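Long-range contacts in cellulosome protein dockerin type I (Clostridium thermocellum, PDB 2WZ8), which probably binds carbohydrate as a family 35 carbohydrate-binding module of a cellulosomal protein, with a calcium ion held in its beta-sandwich fold: residues A23-R28 and V38-N43; N52-P57 and N125-Y130; Y62-Q67 and D142-A147; V84-S89 and G135-N140; I90-G95 and V118-G123. All blocks are in the same frame, centred on the assembly; numbering follows the deposited sequence. Where two conformers were deposited one is given.

Contact 1: residues A23-R28 and V38-N43; sequences AAVRQR and VGWIGN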
# COMPACT_ATOMS: atom_id res chain seq x y z
N ALA A 23 10.08 8.70 -6.84
CA ALA A 23 9.64 9.77 -5.96
C ALA A 23 8.94 9.28 -4.68
O ALA A 23 8.64 10.09 -3.78
CB ALA A 23 8.72 10.75 -6.71
N ALA A 24 8.68 7.98 -4.57
CA ALA A 24 8.01 7.51 -3.34
C ALA A 24 8.96 7.77 -2.17
O ALA A 24 10.16 7.51 -2.28
CB ALA A 24 7.62 6.02 -3.44
N VAL A 25 8.41 8.20 -1.04
CA VAL A 25 9.23 8.62 0.07
C VAL A 25 8.61 8.31 1.44
O VAL A 25 7.41 8.42 1.63
CB VAL A 25 9.56 10.14 -0.09
CG1 VAL A 25 8.24 11.00 -0.05
CG2 VAL A 25 10.68 10.57 0.87
N ARG A 26 9.45 7.92 2.38
CA ARG A 26 9.06 7.81 3.80
C ARG A 26 8.96 9.18 4.40
O ARG A 26 9.86 9.99 4.24
CB ARG A 26 10.12 7.04 4.60
CG ARG A 26 10.30 5.60 4.19
CD ARG A 26 11.51 4.94 4.90
NE ARG A 26 11.61 3.53 4.57
CZ ARG A 26 12.21 3.04 3.50
NH1 ARG A 26 12.81 3.84 2.64
NH2 ARG A 26 12.21 1.74 3.30
N GLN A 27 7.86 9.42 5.10
CA GLN A 27 7.63 10.70 5.76
C GLN A 27 7.04 10.47 7.15
O GLN A 27 6.35 9.48 7.40
CB GLN A 27 6.78 11.65 4.90
CG GLN A 27 7.57 12.21 3.73
CD GLN A 27 6.84 13.20 2.84
OE1 GLN A 27 5.60 13.36 2.88
NE2 GLN A 27 7.62 13.84 1.98
N ARG A 28 7.37 11.38 8.06
CA ARG A 28 6.90 11.30 9.46
C ARG A 28 5.49 11.86 9.61
O ARG A 28 5.13 12.87 9.02
CB ARG A 28 7.87 12.00 10.44
CG ARG A 28 9.27 11.41 10.47
N VAL A 38 4.37 6.09 3.86
CA VAL A 38 5.00 6.31 2.54
C VAL A 38 4.04 7.08 1.67
O VAL A 38 2.89 6.73 1.53
CB VAL A 38 5.47 4.99 1.90
CG1 VAL A 38 5.96 5.24 0.48
CG2 VAL A 38 6.57 4.40 2.71
N GLY A 39 4.54 8.19 1.11
CA GLY A 39 3.77 9.08 0.24
C GLY A 39 4.36 9.13 -1.15
O GLY A 39 5.42 8.56 -1.43
N TRP A 40 3.69 9.91 -1.97
CA TRP A 40 4.06 10.20 -3.36
C TRP A 40 4.22 8.93 -4.18
O TRP A 40 5.11 8.78 -5.01
CB TRP A 40 5.27 11.13 -3.43
CG TRP A 40 4.91 12.40 -2.79
CD1 TRP A 40 5.16 12.78 -1.49
CD2 TRP A 40 4.08 13.44 -3.33
NE1 TRP A 40 4.57 13.99 -1.21
CE2 TRP A 40 3.90 14.42 -2.32
CE3 TRP A 40 3.46 13.63 -4.56
CZ2 TRP A 40 3.14 15.56 -2.51
CZ3 TRP A 40 2.72 14.78 -4.75
CH2 TRP A 40 2.57 15.73 -3.73
N ILE A 41 3.29 8.02 -3.91
CA ILE A 41 3.14 6.79 -4.71
C ILE A 41 2.21 7.10 -5.86
O ILE A 41 1.03 7.30 -5.69
CB ILE A 41 2.57 5.62 -3.89
CG1 ILE A 41 3.37 5.35 -2.63
CG2 ILE A 41 2.46 4.36 -4.74
CD1 ILE A 41 2.59 4.51 -1.60
N GLY A 42 2.75 7.14 -7.06
CA GLY A 42 1.95 7.41 -8.26
C GLY A 42 2.63 8.35 -9.24
O GLY A 42 3.83 8.58 -9.17
N ASN A 43 1.82 8.87 -10.16
CA ASN A 43 2.32 9.73 -11.25
C ASN A 43 3.41 9.03 -12.05
O ASN A 43 4.42 9.62 -12.46
CB ASN A 43 2.88 11.03 -10.67
CG ASN A 43 3.24 12.02 -11.75
OD1 ASN A 43 2.50 12.18 -12.72
ND2 ASN A 43 4.40 12.64 -11.60
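A two-stranded antiparallel hairpin joins V25 and R26 to G39 and V38. V25 and G39 form its hydrogen-bonded pair: V25 N donates to G39 O at 3.0 Å, and G39 N returns a bond to V25 O at 2.9 Å. V25 O also receives a CA-H...O contact from V38 CA at 3.3 Å, so two consecutive partner residues approach this one carbonyl.

At the non-hydrogen-bonded pair R26–V38 the side chains lie side by side and point the same way. The aliphatic CG of R26 is 4.2 Å from V38 CG2, while the guanidinium runs on to the carbonyls of E14 and D15. Arginine suits the place, its stem greasy and its end polar. Just before the strand, A24 CA makes a CA-H...O contact with G39 O at 3.4 Å.

W40 turns its CB to A23 O at 3.5 Å. Its ring, with CG anti to the carbonyl carbon (chi1 -62°), has V25 CG1 near the plane at its edge, although V25 is modelled in two conformers and this touch is less certain. The buried side chain of V38 lies about 7 Å from the calcium ion, placing this short beta hairpin beside the metal site of the module.

Contact 2: residues N52-P57 and N125-Y130; sequences NNVYVP and NTIRFY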
# COMPACT_ATOMS: atom_id res chain seq x y z
N ASN A 52 8.71 -6.18 0.59
CA ASN A 52 9.52 -7.31 0.39
C ASN A 52 9.29 -8.25 1.60
O ASN A 52 9.16 -7.85 2.78
CB ASN A 52 11.01 -6.94 0.25
CG ASN A 52 11.27 -6.04 -0.93
OD1 ASN A 52 10.80 -6.34 -2.05
ND2 ASN A 52 12.05 -4.94 -0.72
N ASN A 53 9.35 -9.50 1.28
CA ASN A 53 9.38 -10.58 2.25
C ASN A 53 8.16 -10.61 3.13
O ASN A 53 8.22 -10.71 4.36
CB ASN A 53 10.68 -10.53 3.06
CG ASN A 53 11.90 -10.63 2.17
OD1 ASN A 53 12.80 -9.75 2.21
ND2 ASN A 53 11.92 -11.63 1.32
N VAL A 54 7.04 -10.57 2.46
CA VAL A 54 5.75 -10.84 3.11
C VAL A 54 5.61 -12.36 3.18
O VAL A 54 5.44 -13.05 2.19
CB VAL A 54 4.60 -10.18 2.34
CG1 VAL A 54 3.22 -10.58 2.93
CG2 VAL A 54 4.82 -8.66 2.30
N TYR A 55 5.73 -12.87 4.39
CA TYR A 55 5.85 -14.31 4.63
C TYR A 55 4.56 -14.92 5.10
O TYR A 55 3.97 -14.49 6.10
CB TYR A 55 6.93 -14.59 5.68
CG TYR A 55 7.18 -16.06 5.86
CD1 TYR A 55 8.18 -16.72 5.16
CD2 TYR A 55 6.38 -16.80 6.70
CE1 TYR A 55 8.37 -18.09 5.31
CE2 TYR A 55 6.56 -18.15 6.85
CZ TYR A 55 7.56 -18.79 6.16
OH TYR A 55 7.75 -20.16 6.36
N VAL A 56 4.17 -15.99 4.40
CA VAL A 56 3.08 -16.87 4.86
C VAL A 56 3.50 -18.34 4.74
O VAL A 56 4.29 -18.69 3.89
CB VAL A 56 1.77 -16.62 4.10
CG1 VAL A 56 1.21 -15.24 4.41
CG2 VAL A 56 1.91 -16.87 2.62
N PRO A 57 2.94 -19.21 5.59
CA PRO A 57 3.37 -20.60 5.58
C PRO A 57 2.71 -21.46 4.50
O PRO A 57 3.15 -22.59 4.24
CB PRO A 57 2.89 -21.10 6.95
CG PRO A 57 1.73 -20.29 7.23
CD PRO A 57 2.09 -18.91 6.76
N ASN A 125 6.97 -13.40 -0.18
CA ASN A 125 6.26 -12.79 -1.31
C ASN A 125 6.58 -11.30 -1.39
O ASN A 125 6.92 -10.68 -0.39
CB ASN A 125 4.74 -12.93 -1.10
CG ASN A 125 4.27 -14.37 -1.09
OD1 ASN A 125 3.87 -14.90 -2.12
ND2 ASN A 125 4.31 -15.00 0.06
N THR A 126 6.39 -10.74 -2.58
CA THR A 126 6.45 -9.27 -2.74
C THR A 126 5.07 -8.76 -3.04
O THR A 126 4.24 -9.40 -3.70
CB THR A 126 7.43 -8.87 -3.84
OG1 THR A 126 6.93 -9.30 -5.11
CG2 THR A 126 8.81 -9.43 -3.57
N ILE A 127 4.82 -7.55 -2.56
CA ILE A 127 3.60 -6.82 -2.88
C ILE A 127 3.94 -5.38 -3.21
O ILE A 127 4.46 -4.68 -2.37
CB ILE A 127 2.53 -6.88 -1.74
CG1 ILE A 127 2.27 -8.33 -1.25
CG2 ILE A 127 1.25 -6.20 -2.20
CD1 ILE A 127 1.33 -8.46 -0.03
N ARG A 128 3.68 -4.98 -4.45
CA ARG A 128 3.97 -3.61 -4.96
C ARG A 128 2.71 -2.83 -5.18
O ARG A 128 1.76 -3.28 -5.82
CB ARG A 128 4.76 -3.71 -6.27
CG ARG A 128 5.23 -2.34 -6.77
CD ARG A 128 6.05 -2.37 -8.06
NE ARG A 128 7.32 -3.06 -7.89
CZ ARG A 128 8.33 -3.00 -8.73
NH1 ARG A 128 8.21 -2.26 -9.84
NH2 ARG A 128 9.43 -3.65 -8.48
N PHE A 129 2.77 -1.60 -4.72
CA PHE A 129 1.74 -0.58 -4.83
C PHE A 129 2.29 0.52 -5.75
O PHE A 129 3.40 1.03 -5.57
CB PHE A 129 1.47 0.03 -3.45
CG PHE A 129 0.76 -0.89 -2.48
CD1 PHE A 129 -0.58 -0.69 -2.17
CD2 PHE A 129 1.43 -1.87 -1.83
CE1 PHE A 129 -1.22 -1.52 -1.24
CE2 PHE A 129 0.80 -2.74 -0.95
CZ PHE A 129 -0.53 -2.52 -0.63
N TYR A 130 1.52 0.83 -6.78
CA TYR A 130 1.89 1.90 -7.71
C TYR A 130 0.69 2.47 -8.43
O TYR A 130 -0.39 1.90 -8.40
CB TYR A 130 2.89 1.34 -8.75
CG TYR A 130 2.36 0.29 -9.72
CD1 TYR A 130 1.93 0.67 -10.97
CD2 TYR A 130 2.29 -1.06 -9.39
CE1 TYR A 130 1.47 -0.26 -11.86
CE2 TYR A 130 1.81 -2.00 -10.29
CZ TYR A 130 1.40 -1.60 -11.51
OH TYR A 130 0.94 -2.53 -12.44
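The flat carboxamide of N125 has V54 O in its own plane: ND2 donates to it at 3.1 Å, with the approach nearly along the C=O axis. V56 CG2 is 4.0 Å from the same ND2, its side chain crossing that of N125 at about a right angle, and OD1 of the amide accepts from N121 N. Asparagine fits here because one short side chain can donate and accept at once, which holds the buried group in a fixed rotation.

V54 O takes a second, weak bond from N125 N at 2.8 Å, so backbone and side chain of one residue grip a single carbonyl. In return V54 N donates to N125 O at 2.9 Å, completing an antiparallel hydrogen-bonded pair. N52 lies across from T126 and V54 from N125, which leaves N53 as an extra residue on its strand. Its positive phi of 60° bends the backbone there, and the strand axes stand 119° apart.

An apolar contact adds to the polar one. V54 CG1 meets I127 CD1 at 4.1 Å, two branched side chains crossing at about a right angle.

Strand 123-130 runs between 49-56 and 86-92 in the five-stranded sheet. V54 and V56 press on I146 of strand 140-147 in the facing sheet, while I127 packs on M64 of strand 60-69.

Contact 3: residues Y62-Q67 and D142-A147; sequences YRMVVQ and DKIAIA. With CA (calcium ion), chain B.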
# COMPACT_ATOMS: atom_id res chain seq x y z
N TYR A 62 -5.28 -14.68 0.88
CA TYR A 62 -5.24 -14.03 2.17
C TYR A 62 -5.94 -12.70 2.06
O TYR A 62 -6.03 -12.10 0.99
CB TYR A 62 -3.80 -13.80 2.62
CG TYR A 62 -3.09 -15.09 2.95
CD1 TYR A 62 -2.93 -15.50 4.27
CD2 TYR A 62 -2.58 -15.91 1.94
CE1 TYR A 62 -2.30 -16.69 4.58
CE2 TYR A 62 -1.95 -17.10 2.24
CZ TYR A 62 -1.80 -17.48 3.56
OH TYR A 62 -1.18 -18.66 3.91
N ARG A 63 -6.34 -12.19 3.21
CA ARG A 63 -6.88 -10.83 3.29
C ARG A 63 -5.75 -9.90 3.69
O ARG A 63 -5.13 -10.06 4.74
CB ARG A 63 -8.01 -10.77 4.32
CG ARG A 63 -9.28 -11.38 3.77
CD ARG A 63 -10.46 -11.20 4.71
NE ARG A 63 -10.25 -11.93 5.96
CZ ARG A 63 -9.79 -11.39 7.09
NH1 ARG A 63 -9.48 -10.09 7.14
NH2 ARG A 63 -9.63 -12.15 8.18
N MET A 64 -5.53 -8.90 2.85
CA MET A 64 -4.54 -7.86 3.11
C MET A 64 -5.29 -6.61 3.56
O MET A 64 -6.10 -6.02 2.82
CB MET A 64 -3.72 -7.53 1.87
CG MET A 64 -2.74 -6.39 2.11
SD MET A 64 -1.64 -6.05 0.71
CE MET A 64 -2.77 -5.55 -0.59
N VAL A 65 -5.06 -6.26 4.81
CA VAL A 65 -5.67 -5.08 5.40
C VAL A 65 -4.69 -3.92 5.21
O VAL A 65 -3.57 -3.95 5.74
CB VAL A 65 -5.93 -5.26 6.92
CG1 VAL A 65 -6.68 -4.01 7.46
CG2 VAL A 65 -6.71 -6.54 7.21
N VAL A 66 -5.10 -2.94 4.44
CA VAL A 66 -4.26 -1.79 4.11
C VAL A 66 -4.73 -0.61 4.93
O VAL A 66 -5.90 -0.21 4.88
CB VAL A 66 -4.35 -1.45 2.60
CG1 VAL A 66 -3.45 -0.25 2.23
CG2 VAL A 66 -3.98 -2.66 1.71
N GLN A 67 -3.80 -0.04 5.68
CA GLN A 67 -4.05 1.21 6.43
C GLN A 67 -3.46 2.37 5.65
O GLN A 67 -2.31 2.36 5.30
CB GLN A 67 -3.50 1.15 7.85
CG GLN A 67 -3.87 2.38 8.68
CD GLN A 67 -3.78 2.17 10.16
OE1 GLN A 67 -2.96 2.82 10.85
NE2 GLN A 67 -4.61 1.29 10.66
N ASP A 142 0.27 3.56 5.20
CA ASP A 142 0.84 3.52 6.56
C ASP A 142 1.49 2.16 6.88
O ASP A 142 2.65 2.05 7.33
CB ASP A 142 -0.26 3.87 7.56
CG ASP A 142 0.21 3.95 8.99
OD1 ASP A 142 1.43 3.87 9.25
OD2 ASP A 142 -0.67 4.18 9.86
N LYS A 143 0.71 1.12 6.67
CA LYS A 143 1.10 -0.27 6.93
C LYS A 143 0.10 -1.21 6.26
O LYS A 143 -0.95 -0.78 5.81
CB LYS A 143 1.15 -0.57 8.44
CG LYS A 143 -0.13 -0.38 9.16
CD LYS A 143 -0.09 -0.96 10.57
CE LYS A 143 -1.30 -0.61 11.39
NZ LYS A 143 -1.35 -1.28 12.74
N ILE A 144 0.47 -2.47 6.19
CA ILE A 144 -0.42 -3.57 5.81
C ILE A 144 -0.36 -4.68 6.85
O ILE A 144 0.60 -4.81 7.61
CB ILE A 144 -0.10 -4.12 4.39
CG1 ILE A 144 1.22 -4.88 4.35
CG2 ILE A 144 -0.15 -3.01 3.30
CD1 ILE A 144 1.49 -5.54 3.02
N ALA A 145 -1.43 -5.46 6.89
CA ALA A 145 -1.50 -6.66 7.68
C ALA A 145 -2.03 -7.79 6.86
O ALA A 145 -2.91 -7.57 6.02
CB ALA A 145 -2.36 -6.44 8.93
N ILE A 146 -1.50 -8.97 7.08
CA ILE A 146 -1.95 -10.15 6.35
C ILE A 146 -2.66 -11.07 7.32
O ILE A 146 -2.10 -11.44 8.36
CB ILE A 146 -0.75 -10.91 5.73
CG1 ILE A 146 0.02 -10.00 4.77
CG2 ILE A 146 -1.20 -12.20 5.00
CD1 ILE A 146 -0.74 -9.62 3.52
N ALA A 147 -3.89 -11.41 6.98
CA ALA A 147 -4.71 -12.33 7.78
C ALA A 147 -5.15 -13.54 6.94
O ALA A 147 -5.55 -13.40 5.78
CB ALA A 147 -5.89 -11.53 8.27
CA CA B . 3.62 3.32 9.32
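Backbone hydrogen bonds bind R63 to A147, V65 to A145 and Q67 to K143 as antiparallel partners. R63 N donates to A147 O at 2.9 Å and A147 N answers R63 O. V65 N reaches A145 O at 2.8 Å, and its carbonyl takes A145 N. Beyond Q67 N and K143 O the register slips: D142 N donates to Q67 O at 2.8 Å, so D142 and K143 both face Q67, a classic beta bulge. Between the bonded pairs come CA-H...O contacts, among them I144 CA to V65 O at 3.2 Å.

Apolar contacts form on the buried side, where Y62, M64, V66, I144 and I146 gather. M64 puts CG anti to the backbone N (chi1 177°), from where the flexible thioether chain brings SD to within 3.9 Å of I144 CD1, while its CB touches I146 CD1 at 4.0 Å. Y62 crosses I146 at about a right angle, and Y62 CD1 is 3.8 Å from I146 CG2. The Y62 hydroxyl is bonded to Q58 O. On the other face V65 CB packs against A145 CB, and A147 CB lies beside the R63 guanidinium.

Metal binding is confined to the bulged end. D142 gives the calcium ion both its carbonyl O, at 2.5 Å, and carboxylate OD1, chelating it through one residue; E12, E14, S33 and Q36 complete the site. Aspartate suits this place by its short anionic arm. The ion is probably structural, as in related modules, and the contact is an antiparallel strand pair of the sandwich's four-stranded sheet, closed by a classic bulge at the calcium site.

Contact 4: residues V84-S89 and G135-N140; sequences VDRYCS and GSYAPN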
# COMPACT_ATOMS: atom_id res chain seq x y z
N VAL A 84 -12.77 12.53 -3.50
CA VAL A 84 -12.61 11.49 -4.49
C VAL A 84 -11.78 10.32 -3.99
O VAL A 84 -11.00 10.43 -3.06
CB VAL A 84 -12.01 12.00 -5.78
CG1 VAL A 84 -12.97 13.02 -6.43
CG2 VAL A 84 -10.62 12.57 -5.55
N ASP A 85 -11.99 9.21 -4.66
CA ASP A 85 -11.26 7.99 -4.42
C ASP A 85 -9.88 8.18 -5.06
O ASP A 85 -9.71 8.94 -6.01
CB ASP A 85 -11.95 6.80 -5.08
CG ASP A 85 -13.21 6.31 -4.34
OD1 ASP A 85 -13.63 6.86 -3.31
OD2 ASP A 85 -13.77 5.30 -4.85
N ARG A 86 -8.90 7.48 -4.52
CA ARG A 86 -7.58 7.32 -5.14
C ARG A 86 -7.40 5.88 -5.56
O ARG A 86 -7.64 4.94 -4.79
CB ARG A 86 -6.47 7.73 -4.17
CG ARG A 86 -6.16 9.20 -4.19
CD ARG A 86 -4.93 9.59 -3.41
NE ARG A 86 -4.46 10.92 -3.76
CZ ARG A 86 -3.25 11.41 -3.49
NH1 ARG A 86 -2.37 10.68 -2.83
NH2 ARG A 86 -2.96 12.66 -3.85
N TYR A 87 -6.97 5.73 -6.79
CA TYR A 87 -6.72 4.40 -7.37
C TYR A 87 -5.31 3.95 -7.07
O TYR A 87 -4.37 4.71 -7.10
CB TYR A 87 -6.93 4.46 -8.88
CG TYR A 87 -6.77 3.15 -9.63
CD1 TYR A 87 -7.82 2.26 -9.74
CD2 TYR A 87 -5.57 2.81 -10.22
CE1 TYR A 87 -7.71 1.10 -10.42
CE2 TYR A 87 -5.44 1.59 -10.91
CZ TYR A 87 -6.51 0.75 -11.00
OH TYR A 87 -6.40 -0.43 -11.70
N CYS A 88 -5.18 2.67 -6.81
CA CYS A 88 -3.89 2.01 -6.74
C CYS A 88 -3.86 0.68 -7.45
O CYS A 88 -4.81 -0.08 -7.34
CB CYS A 88 -3.47 1.83 -5.27
SG CYS A 88 -1.74 1.46 -4.99
N SER A 89 -2.75 0.41 -8.12
CA SER A 89 -2.45 -0.89 -8.70
C SER A 89 -1.68 -1.69 -7.66
O SER A 89 -0.75 -1.20 -7.04
CB SER A 89 -1.55 -0.74 -9.96
OG SER A 89 -2.21 -0.02 -10.99
N GLY A 135 -0.14 12.06 -13.20
CA GLY A 135 -0.99 12.95 -12.39
C GLY A 135 -1.94 12.26 -11.42
O GLY A 135 -2.71 12.91 -10.72
N SER A 136 -1.89 10.93 -11.41
CA SER A 136 -2.77 10.09 -10.57
C SER A 136 -1.95 9.42 -9.48
O SER A 136 -0.91 8.80 -9.74
CB SER A 136 -3.45 9.02 -11.43
OG SER A 136 -4.60 8.47 -10.82
N TYR A 137 -2.44 9.53 -8.24
CA TYR A 137 -1.71 9.00 -7.08
C TYR A 137 -2.52 7.97 -6.32
O TYR A 137 -3.75 8.06 -6.18
CB TYR A 137 -1.32 10.11 -6.10
CG TYR A 137 -0.30 11.07 -6.68
CD1 TYR A 137 1.06 10.81 -6.57
CD2 TYR A 137 -0.70 12.20 -7.37
CE1 TYR A 137 1.99 11.67 -7.11
CE2 TYR A 137 0.23 13.07 -7.91
CZ TYR A 137 1.56 12.78 -7.79
OH TYR A 137 2.48 13.66 -8.31
N ALA A 138 -1.79 6.99 -5.83
CA ALA A 138 -2.30 6.07 -4.79
C ALA A 138 -2.50 6.80 -3.46
O ALA A 138 -1.94 7.87 -3.26
CB ALA A 138 -1.32 4.90 -4.57
N PRO A 139 -3.32 6.25 -2.58
CA PRO A 139 -3.31 6.81 -1.23
C PRO A 139 -1.92 6.70 -0.61
O PRO A 139 -1.08 5.90 -1.03
CB PRO A 139 -4.26 5.90 -0.47
CG PRO A 139 -4.21 4.62 -1.18
CD PRO A 139 -4.02 4.96 -2.62
N ASN A 140 -1.73 7.50 0.43
CA ASN A 140 -0.56 7.33 1.31
C ASN A 140 -0.75 6.03 2.11
O ASN A 140 -1.83 5.78 2.64
CB ASN A 140 -0.40 8.52 2.24
CG ASN A 140 -0.06 9.79 1.53
OD1 ASN A 140 0.30 9.77 0.35
ND2 ASN A 140 -0.13 10.90 2.24
O HOH W 1 -5.89 8.09 -8.00
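R86 and Y137 lie side by side, pointing the same way, with guanidinium and phenol planes 24° apart. Their overlap is with the stem of the tyrosine: Y137 CB sits 3.4 Å above the guanidinium plane, over its centre. The arginine chain, extended from CG to NE, runs past the backbone of the loop, R86 CG lying 3.3 Å from Y137 O. At its end R86 NH1 makes a weak bond to A138 O at 2.9 Å, bent to 130° at the hydrogen, while NE forms a salt bridge with E72. Arginine suits the place: its long stem passes along the loop backbone and its several N-H groups serve both partners.

C88 also points toward the loop. With SG anti to the backbone N (chi1 -164°), its sulfur meets A138 CB at 3.5 Å, and its CB packs near the ring of P139. These compact residues suit the buried place, where strand and loop run close together: Y87 O is 3.4 Å from A138 CA.

A water bridges the backbones, accepting from Y87 N at 2.9 Å and donating to Y137 O at 2.8 Å, and is also bonded to S136 OG. The chemistry thus divides between an apolar seat at C88 and a charged end at R86, whose positive charge is probably balanced mainly by E72.

Contact 5: residues I90-G95 and V118-G123; sequences ISVNGG and VYLNAG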
# COMPACT_ATOMS: atom_id res chain seq x y z
N ILE A 90 -2.05 -2.95 -7.52
CA ILE A 90 -1.35 -3.87 -6.58
C ILE A 90 -0.89 -5.09 -7.37
O ILE A 90 -1.71 -5.79 -7.98
CB ILE A 90 -2.33 -4.28 -5.44
CG1 ILE A 90 -2.82 -2.97 -4.73
CG2 ILE A 90 -1.69 -5.32 -4.52
CD1 ILE A 90 -3.95 -3.13 -3.76
N SER A 91 0.42 -5.34 -7.34
CA SER A 91 1.04 -6.48 -7.99
C SER A 91 1.70 -7.36 -6.99
O SER A 91 2.55 -6.93 -6.26
CB SER A 91 2.07 -5.97 -9.00
OG SER A 91 2.89 -7.01 -9.53
N VAL A 92 1.29 -8.62 -6.98
CA VAL A 92 1.84 -9.63 -6.08
C VAL A 92 2.84 -10.50 -6.83
O VAL A 92 2.51 -11.05 -7.87
CB VAL A 92 0.71 -10.48 -5.49
CG1 VAL A 92 1.27 -11.55 -4.58
CG2 VAL A 92 -0.32 -9.63 -4.73
N ASN A 93 4.06 -10.56 -6.33
CA ASN A 93 5.12 -11.39 -6.92
C ASN A 93 5.32 -11.09 -8.41
O ASN A 93 5.52 -11.97 -9.27
CB ASN A 93 4.81 -12.88 -6.70
CG ASN A 93 4.80 -13.28 -5.24
OD1 ASN A 93 3.88 -14.01 -4.78
ND2 ASN A 93 5.78 -12.83 -4.51
N GLY A 94 5.24 -9.80 -8.72
CA GLY A 94 5.41 -9.34 -10.09
C GLY A 94 4.26 -9.64 -11.01
O GLY A 94 4.38 -9.52 -12.24
N GLY A 95 3.18 -10.12 -10.43
CA GLY A 95 2.00 -10.53 -11.16
C GLY A 95 1.18 -9.38 -11.70
O GLY A 95 1.53 -8.21 -11.58
N VAL A 118 -5.51 -11.16 -1.70
CA VAL A 118 -4.29 -11.43 -2.44
C VAL A 118 -3.97 -12.93 -2.40
O VAL A 118 -4.12 -13.57 -1.37
CB VAL A 118 -3.10 -10.60 -1.90
CG1 VAL A 118 -3.31 -9.11 -2.18
CG2 VAL A 118 -2.81 -10.87 -0.41
N TYR A 119 -3.48 -13.45 -3.53
CA TYR A 119 -3.01 -14.83 -3.60
C TYR A 119 -1.50 -14.84 -3.39
O TYR A 119 -0.74 -14.20 -4.13
CB TYR A 119 -3.35 -15.51 -4.94
CG TYR A 119 -3.02 -16.99 -4.88
CD1 TYR A 119 -3.95 -17.89 -4.41
CD2 TYR A 119 -1.77 -17.45 -5.22
CE1 TYR A 119 -3.68 -19.22 -4.35
CE2 TYR A 119 -1.46 -18.80 -5.13
CZ TYR A 119 -2.42 -19.66 -4.67
OH TYR A 119 -2.16 -21.03 -4.60
N LEU A 120 -1.09 -15.56 -2.33
CA LEU A 120 0.30 -15.67 -1.94
C LEU A 120 0.80 -17.09 -2.03
O LEU A 120 0.05 -18.04 -1.85
CB LEU A 120 0.47 -15.16 -0.51
CG LEU A 120 0.05 -13.70 -0.27
CD1 LEU A 120 0.15 -13.35 1.23
CD2 LEU A 120 0.79 -12.71 -1.15
N ASN A 121 2.08 -17.20 -2.32
CA ASN A 121 2.81 -18.48 -2.27
C ASN A 121 3.30 -18.77 -0.85
O ASN A 121 3.51 -17.86 -0.06
CB ASN A 121 4.01 -18.47 -3.19
CG ASN A 121 3.65 -18.20 -4.63
OD1 ASN A 121 2.68 -18.74 -5.15
ND2 ASN A 121 4.41 -17.31 -5.28
N ALA A 122 3.50 -20.05 -0.51
CA ALA A 122 4.23 -20.36 0.72
C ALA A 122 5.62 -19.73 0.65
O ALA A 122 6.28 -19.79 -0.37
CB ALA A 122 4.35 -21.88 0.90
N GLY A 123 6.06 -19.15 1.77
CA GLY A 123 7.34 -18.48 1.86
C GLY A 123 7.20 -16.98 1.68
O GLY A 123 6.17 -16.36 2.03
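Beside V92, which faces V118 and L120, the shortest polar bond runs from S91 OG to G95 O at 2.7 Å, tying the strand to the far end of its own turn. That turn, V92 to G95, is of type I', closed by G95 N donating to V92 O at 2.8 Å. N93 and G94 take its two central positions with positive phi, a conformation that asparagine and glycine tolerate well. At G95 a CB would clash with V92 O, so glycine fits there too.

Across the contact V92 does most of the touching. Its CG1, set anti to the backbone N (chi1 179°), reaches L120 CD2 at 3.7 Å and lies 3.4 Å from Y119 O. The other branch, CG2, meets V118 CG1 at 4.0 Å. Against both V118 and L120 the V92 side chain stands at about a right angle, so that each of its two methyls serves a different neighbour, as a beta-branched residue can.

The two strands belong to opposite sheets of the beta-sandwich: 86-92 to the five-stranded one and 112-120 to the four-stranded one. Their short segments run 18° apart with axes 8.2 Å from each other at the closest, and no clear hydrogen bond links them. Mostly side chains bridge the interval, with V118 and I90 also packing on M64 of strand 60-69.

Farther toward solvent the N93 and N121 carboxamides come together with their planes 7° apart while the side chains cross obliquely.

How the contacts relate
Contacts 2, 3 and 5 build the body of the sandwich. Contacts 2 and 5, centres 6 Å apart, share backbone bonds, V56 O accepting from G123 N at 2.8 Å. Contact 3 faces contact 2 from the other sheet at 11 Å between centres, with V54 CG1 3.7 Å from I146 CG1. M64 reaches contacts 2 and 5 alike. Contacts 1 and 4, 12 Å between centres, are joined by a probable hydrogen bond from N43 N to S136 O at 2.8 Å and by the edge-to-face rings of W40 and Y137. The calcium ion, bound by D142 of contact 3, lies close to contact 1 and about 10 Å from the N140 side chain of contact 4.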